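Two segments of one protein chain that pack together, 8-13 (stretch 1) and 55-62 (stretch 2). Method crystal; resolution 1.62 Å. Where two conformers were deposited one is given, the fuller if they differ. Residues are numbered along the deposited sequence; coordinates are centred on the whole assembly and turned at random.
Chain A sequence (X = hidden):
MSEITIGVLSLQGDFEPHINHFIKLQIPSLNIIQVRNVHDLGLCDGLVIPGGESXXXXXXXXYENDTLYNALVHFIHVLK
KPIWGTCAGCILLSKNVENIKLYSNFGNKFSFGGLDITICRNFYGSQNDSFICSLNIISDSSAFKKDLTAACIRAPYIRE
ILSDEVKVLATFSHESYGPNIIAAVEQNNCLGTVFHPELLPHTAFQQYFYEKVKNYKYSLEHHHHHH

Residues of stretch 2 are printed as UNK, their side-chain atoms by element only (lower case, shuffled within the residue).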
ATOM      1  N   VAL A   8       8.334  -7.135  -1.484  1.00 14.03           N
ATOM      2  CA  VAL A   8       8.056  -5.862  -2.188  1.00 15.86           C
ATOM      3  C   VAL A   8       7.912  -6.155  -3.655  1.00 16.98           C
ATOM      4  O   VAL A   8       8.807  -6.674  -4.289  1.00 16.02           O
ATOM      5  CB  VAL A   8       9.113  -4.788  -1.945  1.00 17.06           C
ATOM      6  CG1 VAL A   8       8.776  -3.469  -2.718  1.00 16.46           C
ATOM      7  CG2 VAL A   8       9.195  -4.460  -0.444  1.00 15.58           C
ATOM      8  N   LEU A   9       6.737  -5.886  -4.222  1.00 16.43           N
ATOM      9  CA  LEU A   9       6.500  -6.131  -5.675  0.70 17.60           C
ATOM     10  C   LEU A   9       7.538  -5.298  -6.428  0.70 18.84           C
ATOM     11  O   LEU A   9       7.761  -4.133  -6.105  0.70 18.06           O
ATOM     12  CB  LEU A   9       5.050  -5.740  -6.003  1.00 16.50           C
ATOM     13  CG  LEU A   9       4.701  -6.231  -7.428  1.00 19.64           C
ATOM     14  CD1 LEU A   9       4.476  -7.743  -7.516  1.00 21.61           C
ATOM     15  CD2 LEU A   9       3.428  -5.515  -7.921  1.00 23.09           C
ATOM     16  N   SER A  10       8.242  -5.903  -7.375  0.70 18.27           N
ATOM     17  CA  SER A  10       9.417  -5.226  -7.965  0.70 19.56           C
ATOM     18  C   SER A  10       9.449  -5.101  -9.470  0.70 20.79           C
ATOM     19  O   SER A  10      10.409  -4.517 -10.041  0.70 20.38           O
ATOM     20  CB  SER A  10      10.663  -5.911  -7.487  0.70 18.17           C
ATOM     21  OG  SER A  10      10.777  -7.209  -8.029  0.70 22.27           O
ATOM     22  N   LEU A  11       8.430  -5.644 -10.087  0.70 21.80           N
ATOM     23  CA  LEU A  11       8.355  -5.714 -11.541  0.70 23.62           C
ATOM     24  C   LEU A  11       8.408  -4.346 -12.219  1.00 25.21           C
ATOM     25  O   LEU A  11       8.952  -4.242 -13.319  1.00 25.95           O
ATOM     26  CB  LEU A  11       7.089  -6.473 -11.924  1.00 25.14           C
ATOM     27  CG  LEU A  11       7.099  -7.955 -11.479  1.00 24.90           C
ATOM     28  CD1 LEU A  11       5.782  -8.586 -11.573  1.00 29.35           C
ATOM     29  CD2 LEU A  11       8.169  -8.739 -12.182  1.00 30.94           C
ATOM     30  N   GLN A  12       7.833  -3.327 -11.583  1.00 27.04           N
ATOM     31  CA  GLN A  12       7.705  -2.019 -12.132  1.00 28.79           C
ATOM     32  C   GLN A  12       8.977  -1.186 -11.914  1.00 31.30           C
ATOM     33  O   GLN A  12       9.090  -0.046 -12.414  1.00 32.54           O
ATOM     34  CB  GLN A  12       6.524  -1.341 -11.481  1.00 29.02           C
ATOM     35  CG  GLN A  12       6.707  -0.989  -9.989  1.00 29.60           C
ATOM     36  CD  GLN A  12       6.837  -2.145  -8.954  1.00 26.51           C
ATOM     37  OE1 GLN A  12       6.322  -3.269  -9.103  1.00 26.76           O
ATOM     38  NE2 GLN A  12       7.459  -1.792  -7.834  1.00 30.91           N
ATOM     39  N   GLY A  13       9.930  -1.711 -11.160  1.00 31.64           N
ATOM     40  CA  GLY A  13      11.159  -0.924 -10.898  1.00 32.03           C
ATOM     41  C   GLY A  13      10.989   0.116  -9.780  1.00 33.41           C
ATOM     42  O   GLY A  13       9.932   0.227  -9.141  1.00 34.72           O
ATOM     43  N   UNK A  55      -1.186   1.708 -13.812  1.00 23.32           N
ATOM     44  CA  UNK A  55      -1.368   0.924 -15.005  1.00 23.25           C
ATOM     45  C   UNK A  55      -0.135   0.075 -15.311  1.00 23.05           C
ATOM     46  O   UNK A  55      -0.240  -1.051 -15.827  1.00 22.57           O
ATOM     47  o   UNK A  55      -3.196   2.165 -15.952  0.60 24.49           O
ATOM     48  c   UNK A  55      -1.782   0.960 -17.407  0.60 22.63           C
ATOM     49  c   UNK A  55      -1.838   1.765 -16.191  0.60 24.31           C
ATOM     50  N   UNK A  56       1.033   0.623 -15.025  1.00 23.60           N
ATOM     51  CA  UNK A  56       2.271  -0.130 -15.228  1.00 23.61           C
ATOM     52  C   UNK A  56       2.393  -1.353 -14.334  1.00 21.28           C
ATOM     53  O   UNK A  56       2.655  -2.413 -14.843  1.00 21.11           O
ATOM     54  o   UNK A  56       3.449   1.881 -15.808  1.00 26.68           O
ATOM     55  c   UNK A  56       3.503   0.734 -14.948  1.00 24.91           C
ATOM     56  c   UNK A  56       4.771  -0.052 -15.234  1.00 27.29           C
ATOM     57  N   UNK A  57       2.133  -1.183 -13.078  1.00 22.96           N
ATOM     58  CA  UNK A  57       2.184  -2.306 -12.136  1.00 21.60           C
ATOM     59  C   UNK A  57       1.156  -3.345 -12.549  1.00 21.92           C
ATOM     60  O   UNK A  57       1.422  -4.536 -12.666  1.00 22.12           O
ATOM     61  c   UNK A  57       3.042  -0.944 -10.174  1.00 24.76           C
ATOM     62  c   UNK A  57       1.923  -1.848 -10.750  1.00 23.72           C
ATOM     63  c   UNK A  57       1.661  -3.053  -9.853  1.00 23.83           C
ATOM     64  N   UNK A  58      -0.049  -2.908 -12.925  1.00 21.28           N
ATOM     65  CA  UNK A  58      -1.060  -3.896 -13.325  1.00 20.90           C
ATOM     66  C   UNK A  58      -0.688  -4.701 -14.545  1.00 21.55           C
ATOM     67  O   UNK A  58      -0.919  -5.879 -14.639  1.00 22.01           O
ATOM     68  n   UNK A  58      -4.901  -6.116 -13.320  1.00 19.87           N
ATOM     69  c   UNK A  58      -2.405  -3.189 -13.582  1.00 21.08           C
ATOM     70  c   UNK A  58      -3.540  -4.089 -13.971  1.00 20.55           C
ATOM     71  n   UNK A  58      -3.611  -7.641 -14.553  1.00 21.60           N
ATOM     72  c   UNK A  58      -3.842  -5.187 -12.917  1.00 22.59           C
ATOM     73  c   UNK A  58      -4.779  -7.206 -14.072  1.00 18.52           C
ATOM     74  n   UNK A  58      -5.833  -7.972 -14.298  1.00 19.67           N
ATOM     75  N   UNK A  59      -0.133  -4.043 -15.561  1.00 23.29           N
ATOM     76  CA  UNK A  59       0.331  -4.748 -16.755  1.00 25.12           C
ATOM     77  C   UNK A  59       1.441  -5.760 -16.420  1.00 23.92           C
ATOM     78  O   UNK A  59       1.486  -6.848 -16.983  1.00 24.79           O
ATOM     79  c   UNK A  59      -0.143  -1.368 -20.683  1.00 44.82           C
ATOM     80  n   UNK A  59      -1.381  -1.162 -21.122  1.00 47.64           N
ATOM     81  c   UNK A  59       0.910  -3.678 -17.673  1.00 24.85           C
ATOM     82  n   UNK A  59       0.223  -2.610 -20.364  1.00 42.32           N
ATOM     83  c   UNK A  59       1.462  -4.193 -18.930  1.00 30.12           C
ATOM     84  c   UNK A  59       1.559  -3.025 -19.924  1.00 35.78           C
ATOM     85  n   UNK A  59       0.703  -0.335 -20.582  1.00 46.21           N
ATOM     86  N   UNK A  60       2.299  -5.396 -15.482  1.00 25.53           N
ATOM     87  CA  UNK A  60       3.345  -6.340 -15.014  1.00 26.73           C
ATOM     88  C   UNK A  60       2.744  -7.660 -14.424  1.00 26.95           C
ATOM     89  O   UNK A  60       3.370  -8.737 -14.500  1.00 27.11           O
ATOM     90  c   UNK A  60       4.223  -5.683 -13.957  1.00 27.83           C
ATOM     91  s   UNK A  60       5.327  -4.340 -14.619  1.00 32.76           S
ATOM     92  N   UNK A  61       1.559  -7.553 -13.836  1.00 25.47           N
ATOM     93  CA  UNK A  61       0.879  -8.698 -13.258  1.00 25.53           C
ATOM     94  C   UNK A  61       0.047  -9.480 -14.229  1.00 26.00           C
ATOM     95  O   UNK A  61      -0.520 -10.511 -13.904  1.00 26.68           O
ATOM     96  s   UNK A  61       0.881  -7.507 -10.777  1.00 23.51           S
ATOM     97  c   UNK A  61       0.012  -8.248 -12.072  1.00 24.79           C
ATOM     98  N   UNK A  62      -0.003  -9.029 -15.487  1.00 26.38           N
ATOM     99  CA  UNK A  62      -0.897  -9.604 -16.476  1.00 28.46           C
ATOM    100  C   UNK A  62      -0.282 -10.753 -17.277  1.00 28.89           C
ATOM    101  O   UNK A  62      -0.960 -11.420 -18.079  1.00 28.90           O
ATOM    102  c   UNK A  62      -1.294  -8.534 -17.442  1.00 29.42           C
TER

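Position 55 has three side-chain atoms, a carbon carrying one oxygen and one carbon, and none comes within reach of stretch 1. A beta-branched side chain with a single hydroxyl is threonine, Thr55, whose backbone O accepts a hydrogen bond from N of position 59 in regular helical fashion. Position 56 repeats the pattern of one carbon bearing an oxygen and a carbon, but here the CA-to-CB bond points toward stretch 1, and the outer carbon comes near CB of Gln12. The residue is Thr56, and its methyl CG2 lies 4.3 Å from CB of Gln12, a loose contact.

At position 57 the first side-chain carbon carries two more carbons and there is no heteroatom; one outer carbon nears Leu9 and the other Gln12. This identifies Val57. Although its CA-to-CB bond points sideways, both methyls reach stretch 1: CG1 is 3.6 Å from CD2 of Leu9, and CG2 is 3.7 Å from CG of Gln12. Position 58 has a chain of three carbons, a nitrogen, and a carbon carrying two further nitrogens. This guanidinium marks Arg58, whose CA-to-CB bond points away from stretch 1 and which satisfies its nitrogens elsewhere in the structure. Position 59 has the same seven atoms, so it is Arg59; it is exposed, does not reach stretch 1 and touches a crystal neighbour.

Position 60 holds one carbon and one sulfur, with CB only 3.6 Å from CB of Leu11. A lone sulfur on CB gives Cys60, and its SG also approaches the backbone N of Gln12 at 4.1 Å. Position 61 again has a carbon and a sulfur, the sulfur near CD2 of Leu9, and is Cys61; its CA-to-CB bond points sideways, and SG rests 4.3 Å from CD2 of Leu9. Position 62 has a single carbon and makes no contact with stretch 1; it is Ala62.

The contact works by packing, with no hydrogen bond between the stretches and 291 Å² buried in all. The spacing of 56, 57, 60 and 61 brings their side chains to stretch 1. Against them lie Leu9, at the end of a strand, and Leu11 and Gln12, within a type I turn from Ser10 to Gly13. The side chain of Gln12 packs its aliphatic part against Val57, while NE2 donates a hydrogen bond to O of Leu9 at 2.9 Å. NE2 is thus engaged within its own stretch. Gly13 closes the turn with N hydrogen-bonded to O of Ser10 at 3.1 Å.

Stretch 2 (55-62) TTVRRCCA
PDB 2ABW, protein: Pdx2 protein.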